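Local coordinates for protein lysozyme, putative (Bacillus anthracis, PDB 2WAG) that probably cleaves the β-1,4 bonds between N-acetylmuramic acid and N-acetylglucosamine in bacterial peptidoglycan, at residues 77-82 / 110-115; 204-207 / 212-215; 58-63 / 68-73; 40-45 / 180-185. All coordinates share one frame; numbering follows the deposited sequence. Where two conformers were deposited one is given.

Three of the four contacts lie close together in the barrel, and the fourth stands apart. Contact 4 lies inside the barrel, with its centre about 10 Å from that of contact 2 and about 12 Å from that of contact 3. Strand 182-186 pairs with strand 202-206 of contact 2, and strand 40-47 with strand 69-75 of contact 3. Contacts 2 and 3 also touch directly, R69 NH2 lying 3.0 Å from F213 O in a probable hydrogen bond. Contact 1 follows contact 3 along the chain, yet their centres are about 27 Å apart: it joins loops beyond the C-terminal ends of parallel strands, the side where TIM-barrel hydrolases generally carry their active sites.

Contact 1. Residues 77-82 / 110-115; sequences SFDSKG and ANKKDN. With SO4 (sulfate ion), chain G.
F78 and D79 both meet the side chain of K112, one through carbon and the other through charge, and the preceding S77 shapes the bend that places them. With its OG anti to the backbone N (chi1 171°), S77 accepts a bond from D79 N at 2.9 Å, which closes an ST turn. The same hydroxyl is modelled very close to O4 of a sulfate ion, probably a remnant of the crystallisation liquor, and the details of that bond are therefore less certain. F78 comes next, and its side chain and that of K112 run past each other in opposite directions: F78 CB lies 3.8 Å from K112 CE, while the lysine methylenes pass obliquely by the ring near CD2. The lysine stem thus packs on F78 and its ammonium goes on to D79, joining the two loops. These loops follow the neighbouring parallel strands 69-75 and 103-106, on the rim of the TIM barrel, and P117 and V122 also touch F78. D79 and K112 approach from opposite directions and form a salt bridge, with K112 NZ 3.0 Å from D79 OD2. The ammonium arrives on the syn side of that oxygen, 16° out of the carboxylate plane. Bends at chi2 and chi3 fold the lysine chain into this position, but K112 was modelled in two conformers, so the bridge describes one of them. At S80, just ahead of helix 82-92, the hydroxyl donates to the sulfate oxygen O4 at 2.7 Å, and S49 N binds the same ion.

Contact 2. Residues 204-207 / 212-215; sequences NVFY and EFEN. With 15P (polyethylene glycol (N=34)), chain M.
The turn by which strand 202-206, the last of the barrel, passes into the short helix 210-214 is closed by F206 and Y207 packing against E212 and F213. F206 does most of the touching. Its CG stands anti to the backbone N (chi1 178°), which extends the ring from the strand end to the first atoms of F213: F206 CE2 is 3.5 Å from F213 N and 3.9 Å from F213 CB. The F213 ring then turns its edge to one face of F206, with F213 CD1 offset toward the rim. This is an edge-to-face pair with centroids 5.7 Å apart and planes at 66°, though F213 was modelled in two conformers and the geometry is that of one. On the opposite face of F206 lies Y207 CD2, so the ring is held between the next residue in the chain and the helix. Strand 202-206 runs antiparallel to both 182-186 and 17-21, and so closes a barrel whose other main neighbours are parallel; the ring of Y216 meets F206 as well. Farther out, the Y207 and E212 side chains cross at about a right angle, the phenol and carboxylate planes 38° apart. A water lies 2.6 Å from Y207 OH and donates to E212 OE2 at 2.7 Å, bridging the two groups. The position of Y207 OH is less sure, because a polyethylene glycol fragment at the edge of the Y207 ring is modelled too close to it. The extended glutamate chain carries the carboxylate out to this water, while E212 N is bonded to N209 OD1.

Contact 3. Residues 58-63 / 68-73; sequences KNWTNA and MRVGAY
W60 and A63, one helical turn apart, pack on V70, G71 and A72 of the strand that follows. In W60, CG stands anti to the backbone N (chi1 -179°), and chi2 of -100° turns the indole so that its six-membered ring leads. CZ3 does the touching: W60 CZ3 lies 3.8 Å from G71 C, which sits at the ring edge and in its plane, and 4.2 Å from A72 CB. V70 divides its two methyls between the helix residues. CG1, anti to the backbone N, is directed to the indole, with V70 CG1 3.9 Å from W60 CZ3 and oblique to the ring, while V70 CG2 comes to 3.9 Å from A63 CB. Helix 58-63 runs nearly antiparallel to strand 69-73, at 166°, with their axes 9.3 Å apart at closest. This is the helix-to-strand half of a β-α-β crossover, the repeating unit of a TIM barrel, whose first strand is 40-47; I43 of that strand meets both A63 and V70. The side-chain contacts are all between carbons, and backbone atoms of A63, G71 and A72 also lie against them. R69 and G71 make backbone hydrogen bonds with strand 40-47, whereas helix and strand meet here by packing.

Contact 4. Residues 40-45 / 180-185; sequences FAFIKA and WTFWQY. With SO4 (sulfate ion), chain D.
Inside the barrel, F40, F42 and F182 form an aromatic cluster that joins strands lying apart in the sheet. The F182 ring is the middle member and uses two different parts of itself. Its edge is directed to one face of F40, where F182 CE1 stands offset toward the rim of F40; F182 CD1 is 3.8 Å from F40 CZ, and the planes lie 68° apart. Its own face receives the edge of F42, with F42 CE2 3.9 Å from F182 CE1. That second pair is T-shaped, the planes at 89°, with F42 CE2 offset toward the rim. Both pairs are edge-to-face stacks with centroids 5.3 Å apart. F40 takes its place with CG between the backbone N and the carbonyl carbon (chi1 64°), which presents the face of its ring to the edge of F182, the two side chains running past each other in opposite directions. The rings reach across a backbone separation of 11.1 Å between F40 CA and F182 CA. On the far end of the second segment, Y185 OH donates to a sulfate oxygen. Strands 17-21 and 202-206 lie between 40-47 and 182-186 in the sheet; F206 of strand 202-206 meets F182, W164 of strand 162-166 meets F42, and the next residue, I43, packs on helix 56-64.

Contact 1. Residues 77-82 / 110-115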
# COMPACT_ATOMS: atom_id res chain seq x y z
N SER A 77 3.36 1.59 18.89
CA SER A 77 3.91 2.94 18.87
C SER A 77 5.34 2.93 19.37
O SER A 77 5.67 2.27 20.36
CB SER A 77 3.08 3.85 19.76
OG SER A 77 3.75 5.09 19.89
N PHE A 78 6.21 3.67 18.70
CA PHE A 78 7.58 3.87 19.15
C PHE A 78 7.69 4.93 20.25
O PHE A 78 8.79 5.18 20.74
CB PHE A 78 8.46 4.24 17.96
CG PHE A 78 8.55 3.15 16.93
CD1 PHE A 78 9.23 1.99 17.20
CD2 PHE A 78 7.92 3.29 15.69
CE1 PHE A 78 9.32 0.96 16.26
CE2 PHE A 78 8.00 2.25 14.76
CZ PHE A 78 8.70 1.10 15.04
N ASP A 79 6.56 5.53 20.63
CA ASP A 79 6.61 6.71 21.49
C ASP A 79 5.90 6.60 22.82
O ASP A 79 5.75 7.60 23.51
CB ASP A 79 6.14 7.93 20.71
CG ASP A 79 7.18 8.35 19.70
OD1 ASP A 79 8.28 8.77 20.11
OD2 ASP A 79 6.95 8.19 18.50
N SER A 80 5.47 5.39 23.19
CA SER A 80 4.97 5.17 24.54
C SER A 80 5.42 3.82 25.07
O SER A 80 5.91 2.97 24.32
CB SER A 80 3.46 5.28 24.61
OG SER A 80 2.84 4.36 23.74
N LYS A 81 5.30 3.64 26.38
CA LYS A 81 5.86 2.44 26.99
C LYS A 81 5.10 1.17 26.61
O LYS A 81 3.89 1.20 26.40
CB LYS A 81 5.88 2.58 28.51
CG LYS A 81 6.91 3.60 29.02
CD LYS A 81 6.97 3.59 30.54
CE LYS A 81 5.57 3.67 31.13
NZ LYS A 81 4.95 5.02 31.06
N GLY A 82 5.83 0.07 26.56
CA GLY A 82 5.22 -1.23 26.28
C GLY A 82 4.15 -1.56 27.29
O GLY A 82 3.11 -2.11 26.97
N ALA A 110 3.86 7.40 10.03
CA ALA A 110 4.14 8.82 10.16
C ALA A 110 5.51 9.17 9.60
O ALA A 110 5.81 8.87 8.44
CB ALA A 110 4.04 9.25 11.62
N ASN A 111 6.35 9.80 10.42
CA ASN A 111 7.68 10.21 9.99
C ASN A 111 8.80 9.35 10.58
O ASN A 111 9.98 9.70 10.47
CB ASN A 111 7.92 11.68 10.34
CG ASN A 111 6.98 12.62 9.59
OD1 ASN A 111 6.46 13.57 10.16
ND2 ASN A 111 6.77 12.34 8.31
N LYS A 112 8.43 8.25 11.22
CA LYS A 112 9.37 7.52 12.07
C LYS A 112 10.56 6.95 11.29
O LYS A 112 11.65 6.77 11.83
CB LYS A 112 8.65 6.43 12.87
CG LYS A 112 7.46 6.92 13.70
CD LYS A 112 7.86 7.75 14.92
CE LYS A 112 9.10 7.24 15.64
NZ LYS A 112 9.41 8.10 16.81
N LYS A 113 10.37 6.66 10.00
CA LYS A 113 11.46 6.12 9.22
C LYS A 113 12.53 7.17 8.87
O LYS A 113 13.65 6.80 8.53
CB LYS A 113 10.95 5.38 7.96
CG LYS A 113 12.04 4.61 7.24
CD LYS A 113 11.55 3.81 6.03
CE LYS A 113 12.73 3.50 5.09
NZ LYS A 113 12.33 2.70 3.90
N ASP A 114 12.21 8.46 8.99
CA ASP A 114 13.24 9.51 8.80
C ASP A 114 14.31 9.44 9.88
O ASP A 114 15.43 9.89 9.67
CB ASP A 114 12.61 10.91 8.81
CG ASP A 114 11.85 11.24 7.53
OD1 ASP A 114 12.33 10.90 6.43
OD2 ASP A 114 10.79 11.90 7.64
N ASN A 115 13.95 8.92 11.04
CA ASN A 115 14.89 8.80 12.16
C ASN A 115 14.56 7.55 12.95
O ASN A 115 13.92 7.62 14.00
CB ASN A 115 14.80 10.02 13.05
CG ASN A 115 15.21 11.29 12.34
OD1 ASN A 115 16.40 11.54 12.14
ND2 ASN A 115 14.23 12.10 11.96
S SO4 G . 1.36 7.05 21.57
O1 SO4 G . 1.34 7.09 20.12
O2 SO4 G . 0.31 6.39 22.33
O3 SO4 G . 1.91 8.25 22.21
O4 SO4 G . 2.48 6.09 21.76

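Contact 2. Residues 204-207 / 212-215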
# COMPACT_ATOMS: atom_id res chain seq x y z
N ASN A 204 -3.96 -12.92 3.59
CA ASN A 204 -2.90 -13.62 4.26
C ASN A 204 -3.02 -15.13 4.16
O ASN A 204 -4.05 -15.58 3.98
CB ASN A 204 -2.94 -13.30 5.77
CG ASN A 204 -2.89 -11.80 6.09
OD1 ASN A 204 -1.91 -11.24 6.17
ND2 ASN A 204 -4.03 -11.23 6.23
N VAL A 205 -1.93 -15.86 4.29
CA VAL A 205 -2.04 -17.31 4.51
C VAL A 205 -1.32 -17.73 5.79
O VAL A 205 -0.34 -17.11 6.21
CB VAL A 205 -1.51 -18.17 3.33
CG1 VAL A 205 -2.44 -18.03 2.14
CG2 VAL A 205 -0.06 -17.83 2.97
N PHE A 206 -1.83 -18.81 6.39
CA PHE A 206 -1.15 -19.54 7.46
C PHE A 206 -0.16 -20.51 6.82
O PHE A 206 -0.34 -20.92 5.67
CB PHE A 206 -2.26 -20.28 8.22
CG PHE A 206 -1.80 -21.16 9.37
CD1 PHE A 206 -1.23 -20.62 10.51
CD2 PHE A 206 -2.04 -22.53 9.33
CE1 PHE A 206 -0.89 -21.44 11.59
CE2 PHE A 206 -1.69 -23.35 10.41
CZ PHE A 206 -1.12 -22.81 11.52
N TYR A 207 0.91 -20.88 7.51
CA TYR A 207 1.92 -21.73 6.93
C TYR A 207 1.49 -23.19 6.74
O TYR A 207 1.98 -23.85 5.91
CB TYR A 207 3.17 -21.74 7.87
CG TYR A 207 3.04 -22.68 9.04
CD1 TYR A 207 3.52 -23.96 8.96
CD2 TYR A 207 2.37 -22.33 10.16
CE1 TYR A 207 3.33 -24.81 9.92
CE2 TYR A 207 2.23 -23.20 11.17
CZ TYR A 207 2.70 -24.47 11.03
OH TYR A 207 2.49 -25.33 12.08
N GLU A 212 -3.49 -28.28 11.78
CA GLU A 212 -2.58 -27.37 12.48
C GLU A 212 -3.27 -26.05 12.78
O GLU A 212 -3.12 -25.49 13.87
CB GLU A 212 -1.29 -27.17 11.66
CG GLU A 212 -0.42 -28.43 11.59
CD GLU A 212 0.68 -28.38 10.55
OE1 GLU A 212 0.53 -27.68 9.52
OE2 GLU A 212 1.70 -29.08 10.74
N PHE A 213 -4.02 -25.57 11.81
CA PHE A 213 -4.77 -24.34 11.96
C PHE A 213 -5.74 -24.43 13.14
O PHE A 213 -5.75 -23.57 14.02
CB PHE A 213 -5.49 -24.11 10.65
CG PHE A 213 -6.33 -22.88 10.63
CD1 PHE A 213 -5.74 -21.63 10.59
CD2 PHE A 213 -7.70 -22.98 10.61
CE1 PHE A 213 -6.53 -20.48 10.56
CE2 PHE A 213 -8.49 -21.85 10.58
CZ PHE A 213 -7.90 -20.59 10.56
N GLU A 214 -6.51 -25.52 13.18
CA GLU A 214 -7.55 -25.71 14.18
C GLU A 214 -6.95 -25.74 15.59
O GLU A 214 -7.58 -25.30 16.55
CB GLU A 214 -8.34 -26.99 13.90
N ASN A 215 -5.74 -26.27 15.69
CA ASN A 215 -5.04 -26.39 16.97
C ASN A 215 -4.12 -25.21 17.28
O ASN A 215 -3.47 -25.18 18.33
CB ASN A 215 -4.19 -27.66 16.96
CG ASN A 215 -5.02 -28.91 17.01
OD1 ASN A 215 -6.10 -28.94 17.61
ND2 ASN A 215 -4.54 -29.95 16.34
C1 15P M . 1.07 -26.05 14.44
C2 15P M . 1.25 -24.53 14.35
O1 15P M . 2.27 -24.23 15.32
C3 15P M . 3.14 -23.16 14.94
O HOH W 1 3.62 -27.69 12.11

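Contact 3. Residues 58-63 / 68-73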
# COMPACT_ATOMS: atom_id res chain seq x y z
N LYS A 58 -17.45 -3.61 16.72
CA LYS A 58 -18.40 -4.14 15.73
C LYS A 58 -17.79 -5.32 14.97
O LYS A 58 -18.43 -6.36 14.79
CB LYS A 58 -18.83 -3.02 14.77
CG LYS A 58 -19.58 -3.48 13.52
CD LYS A 58 -20.02 -2.31 12.63
CE LYS A 58 -18.84 -1.63 11.94
NZ LYS A 58 -19.27 -1.01 10.65
N ASN A 59 -16.54 -5.17 14.52
CA ASN A 59 -15.90 -6.24 13.78
C ASN A 59 -15.70 -7.48 14.64
O ASN A 59 -15.91 -8.61 14.19
CB ASN A 59 -14.56 -5.80 13.21
CG ASN A 59 -14.70 -4.98 11.93
OD1 ASN A 59 -15.63 -5.19 11.15
ND2 ASN A 59 -13.77 -4.05 11.72
N TRP A 60 -15.28 -7.27 15.89
CA TRP A 60 -15.07 -8.41 16.77
C TRP A 60 -16.36 -9.18 16.97
O TRP A 60 -16.40 -10.41 16.84
CB TRP A 60 -14.53 -7.91 18.11
CG TRP A 60 -14.25 -8.98 19.12
CD1 TRP A 60 -15.05 -9.34 20.16
CD2 TRP A 60 -13.08 -9.80 19.20
NE1 TRP A 60 -14.47 -10.35 20.88
CE2 TRP A 60 -13.25 -10.65 20.33
CE3 TRP A 60 -11.92 -9.92 18.44
CZ2 TRP A 60 -12.29 -11.60 20.70
CZ3 TRP A 60 -10.96 -10.86 18.81
CH2 TRP A 60 -11.16 -11.69 19.93
N THR A 61 -17.43 -8.46 17.26
CA THR A 61 -18.71 -9.12 17.49
C THR A 61 -19.15 -9.86 16.22
O THR A 61 -19.53 -11.03 16.26
CB THR A 61 -19.77 -8.10 17.87
OG1 THR A 61 -19.40 -7.49 19.11
CG2 THR A 61 -21.14 -8.77 18.01
N ASN A 62 -19.10 -9.18 15.08
CA ASN A 62 -19.66 -9.79 13.87
C ASN A 62 -18.81 -10.94 13.36
O ASN A 62 -19.33 -11.98 12.93
CB ASN A 62 -19.86 -8.75 12.77
CG ASN A 62 -20.96 -7.75 13.12
OD1 ASN A 62 -21.78 -8.01 14.01
ND2 ASN A 62 -20.99 -6.61 12.42
N ALA A 63 -17.48 -10.79 13.42
CA ALA A 63 -16.64 -11.86 12.92
C ALA A 63 -16.79 -13.10 13.79
O ALA A 63 -16.78 -14.22 13.30
CB ALA A 63 -15.18 -11.41 12.85
N MET A 68 -15.28 -18.46 11.46
CA MET A 68 -13.87 -18.09 11.27
C MET A 68 -13.13 -18.05 12.58
O MET A 68 -13.72 -17.73 13.61
CB MET A 68 -13.75 -16.72 10.60
CG MET A 68 -14.38 -16.65 9.17
SD MET A 68 -14.60 -14.99 8.44
CE MET A 68 -12.86 -14.59 8.33
N ARG A 69 -11.83 -18.33 12.56
CA ARG A 69 -11.02 -18.11 13.76
C ARG A 69 -10.67 -16.62 13.78
O ARG A 69 -10.28 -16.06 12.75
CB ARG A 69 -9.76 -18.96 13.73
CG ARG A 69 -10.03 -20.46 13.67
CD ARG A 69 -8.92 -21.27 14.34
NE ARG A 69 -8.95 -21.01 15.77
CZ ARG A 69 -7.97 -21.28 16.62
NH1 ARG A 69 -8.10 -20.95 17.90
NH2 ARG A 69 -6.87 -21.88 16.18
N VAL A 70 -10.80 -15.99 14.94
CA VAL A 70 -10.69 -14.54 15.01
C VAL A 70 -9.69 -14.10 16.07
O VAL A 70 -9.69 -14.63 17.20
CB VAL A 70 -12.07 -13.88 15.32
CG1 VAL A 70 -11.97 -12.37 15.34
CG2 VAL A 70 -13.11 -14.33 14.32
N GLY A 71 -8.82 -13.15 15.71
CA GLY A 71 -7.90 -12.56 16.66
C GLY A 71 -7.90 -11.05 16.49
O GLY A 71 -8.53 -10.50 15.58
N ALA A 72 -7.16 -10.38 17.37
CA ALA A 72 -7.04 -8.92 17.33
C ALA A 72 -5.58 -8.52 17.27
O ALA A 72 -4.72 -9.23 17.77
CB ALA A 72 -7.69 -8.31 18.58
N TYR A 73 -5.31 -7.36 16.66
CA TYR A 73 -3.96 -6.83 16.66
C TYR A 73 -3.86 -5.45 17.28
O TYR A 73 -4.82 -4.66 17.28
CB TYR A 73 -3.31 -6.88 15.27
CG TYR A 73 -3.70 -5.85 14.22
CD1 TYR A 73 -3.05 -4.61 14.15
CD2 TYR A 73 -4.61 -6.19 13.21
CE1 TYR A 73 -3.34 -3.73 13.10
CE2 TYR A 73 -4.88 -5.32 12.15
CZ TYR A 73 -4.25 -4.09 12.12
OH TYR A 73 -4.48 -3.19 11.10

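Contact 4. Residues 40-45 / 180-185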
# COMPACT_ATOMS: atom_id res chain seq x y z
N PHE A 40 -9.81 -17.16 8.69
CA PHE A 40 -9.42 -16.38 9.86
C PHE A 40 -9.47 -14.91 9.56
O PHE A 40 -9.45 -14.48 8.39
CB PHE A 40 -8.04 -16.79 10.41
CG PHE A 40 -6.87 -16.53 9.47
CD1 PHE A 40 -6.18 -15.33 9.50
CD2 PHE A 40 -6.42 -17.53 8.62
CE1 PHE A 40 -5.08 -15.11 8.64
CE2 PHE A 40 -5.34 -17.34 7.77
CZ PHE A 40 -4.66 -16.12 7.77
N ALA A 41 -9.50 -14.13 10.62
CA ALA A 41 -9.44 -12.69 10.59
C ALA A 41 -8.61 -12.17 11.76
O ALA A 41 -8.78 -12.60 12.83
CB ALA A 41 -10.78 -12.10 10.56
N PHE A 42 -7.74 -11.23 11.49
CA PHE A 42 -7.12 -10.43 12.55
C PHE A 42 -7.65 -9.00 12.41
O PHE A 42 -7.55 -8.39 11.34
CB PHE A 42 -5.60 -10.45 12.43
CG PHE A 42 -4.97 -11.76 12.87
CD1 PHE A 42 -4.89 -12.09 14.21
CD2 PHE A 42 -4.48 -12.65 11.93
CE1 PHE A 42 -4.30 -13.29 14.62
CE2 PHE A 42 -3.90 -13.87 12.34
CZ PHE A 42 -3.82 -14.17 13.68
N ILE A 43 -8.24 -8.49 13.48
CA ILE A 43 -8.94 -7.23 13.46
C ILE A 43 -8.18 -6.21 14.29
O ILE A 43 -7.82 -6.49 15.43
CB ILE A 43 -10.36 -7.42 14.06
CG1 ILE A 43 -11.15 -8.49 13.30
CG2 ILE A 43 -11.11 -6.08 14.15
CD1 ILE A 43 -12.37 -8.93 14.05
N LYS A 44 -7.93 -5.02 13.75
CA LYS A 44 -7.25 -3.99 14.55
C LYS A 44 -8.11 -3.59 15.74
O LYS A 44 -9.28 -3.23 15.56
CB LYS A 44 -6.95 -2.75 13.73
CG LYS A 44 -6.14 -1.75 14.55
CD LYS A 44 -5.79 -0.50 13.74
CE LYS A 44 -5.05 0.51 14.62
NZ LYS A 44 -4.78 1.76 13.85
N ALA A 45 -7.52 -3.64 16.95
CA ALA A 45 -8.19 -3.16 18.15
C ALA A 45 -7.66 -1.81 18.59
O ALA A 45 -8.43 -0.87 18.75
CB ALA A 45 -8.01 -4.18 19.28
N TRP A 180 8.38 -18.55 8.93
CA TRP A 180 7.22 -17.70 9.22
C TRP A 180 6.00 -18.54 9.54
O TRP A 180 5.89 -19.73 9.14
CB TRP A 180 6.93 -16.71 8.07
CG TRP A 180 6.76 -17.36 6.73
CD1 TRP A 180 7.72 -17.59 5.81
CD2 TRP A 180 5.54 -17.90 6.18
NE1 TRP A 180 7.19 -18.22 4.70
CE2 TRP A 180 5.85 -18.43 4.91
CE3 TRP A 180 4.22 -17.98 6.63
CZ2 TRP A 180 4.89 -19.03 4.09
CZ3 TRP A 180 3.26 -18.58 5.82
CH2 TRP A 180 3.60 -19.10 4.56
N THR A 181 5.05 -17.93 10.25
CA THR A 181 3.80 -18.59 10.62
C THR A 181 2.60 -18.07 9.80
O THR A 181 1.72 -18.84 9.42
CB THR A 181 3.53 -18.44 12.13
OG1 THR A 181 4.64 -18.96 12.87
CG2 THR A 181 2.23 -19.14 12.55
N PHE A 182 2.58 -16.76 9.53
CA PHE A 182 1.62 -16.16 8.60
C PHE A 182 2.37 -15.31 7.59
O PHE A 182 3.45 -14.77 7.88
CB PHE A 182 0.60 -15.27 9.33
CG PHE A 182 -0.31 -16.02 10.28
CD1 PHE A 182 -1.56 -16.50 9.86
CD2 PHE A 182 0.07 -16.21 11.61
CE1 PHE A 182 -2.41 -17.16 10.76
CE2 PHE A 182 -0.76 -16.89 12.50
CZ PHE A 182 -1.99 -17.36 12.09
N TRP A 183 1.77 -15.18 6.41
CA TRP A 183 2.35 -14.38 5.31
C TRP A 183 1.25 -13.50 4.73
O TRP A 183 0.23 -14.00 4.26
CB TRP A 183 2.88 -15.35 4.24
CG TRP A 183 3.16 -14.78 2.88
CD1 TRP A 183 3.52 -13.49 2.57
CD2 TRP A 183 3.13 -15.50 1.64
NE1 TRP A 183 3.66 -13.36 1.20
CE2 TRP A 183 3.45 -14.58 0.61
CE3 TRP A 183 2.89 -16.84 1.30
CZ2 TRP A 183 3.51 -14.96 -0.74
CZ3 TRP A 183 2.96 -17.22 -0.04
CH2 TRP A 183 3.26 -16.28 -1.04
N GLN A 184 1.44 -12.18 4.80
CA GLN A 184 0.54 -11.22 4.14
C GLN A 184 1.01 -11.06 2.71
O GLN A 184 2.11 -10.54 2.46
CB GLN A 184 0.56 -9.88 4.86
CG GLN A 184 -0.44 -8.88 4.32
CD GLN A 184 -0.42 -7.67 5.18
OE1 GLN A 184 0.40 -6.80 5.00
NE2 GLN A 184 -1.26 -7.66 6.20
N TYR A 185 0.18 -11.52 1.77
CA TYR A 185 0.62 -11.58 0.37
C TYR A 185 0.04 -10.50 -0.54
O TYR A 185 0.52 -10.31 -1.66
CB TYR A 185 0.39 -12.97 -0.21
CG TYR A 185 -1.05 -13.40 -0.33
CD1 TYR A 185 -1.78 -13.12 -1.49
CD2 TYR A 185 -1.68 -14.06 0.70
CE1 TYR A 185 -3.10 -13.52 -1.62
CE2 TYR A 185 -3.00 -14.48 0.59
CZ TYR A 185 -3.70 -14.20 -0.56
OH TYR A 185 -5.02 -14.65 -0.64
S SO4 D . -5.38 -15.52 -4.11
O1 SO4 D . -3.95 -15.88 -4.06
O2 SO4 D . -6.15 -16.72 -3.70
O3 SO4 D . -5.76 -15.24 -5.51
O4 SO4 D . -5.88 -14.47 -3.20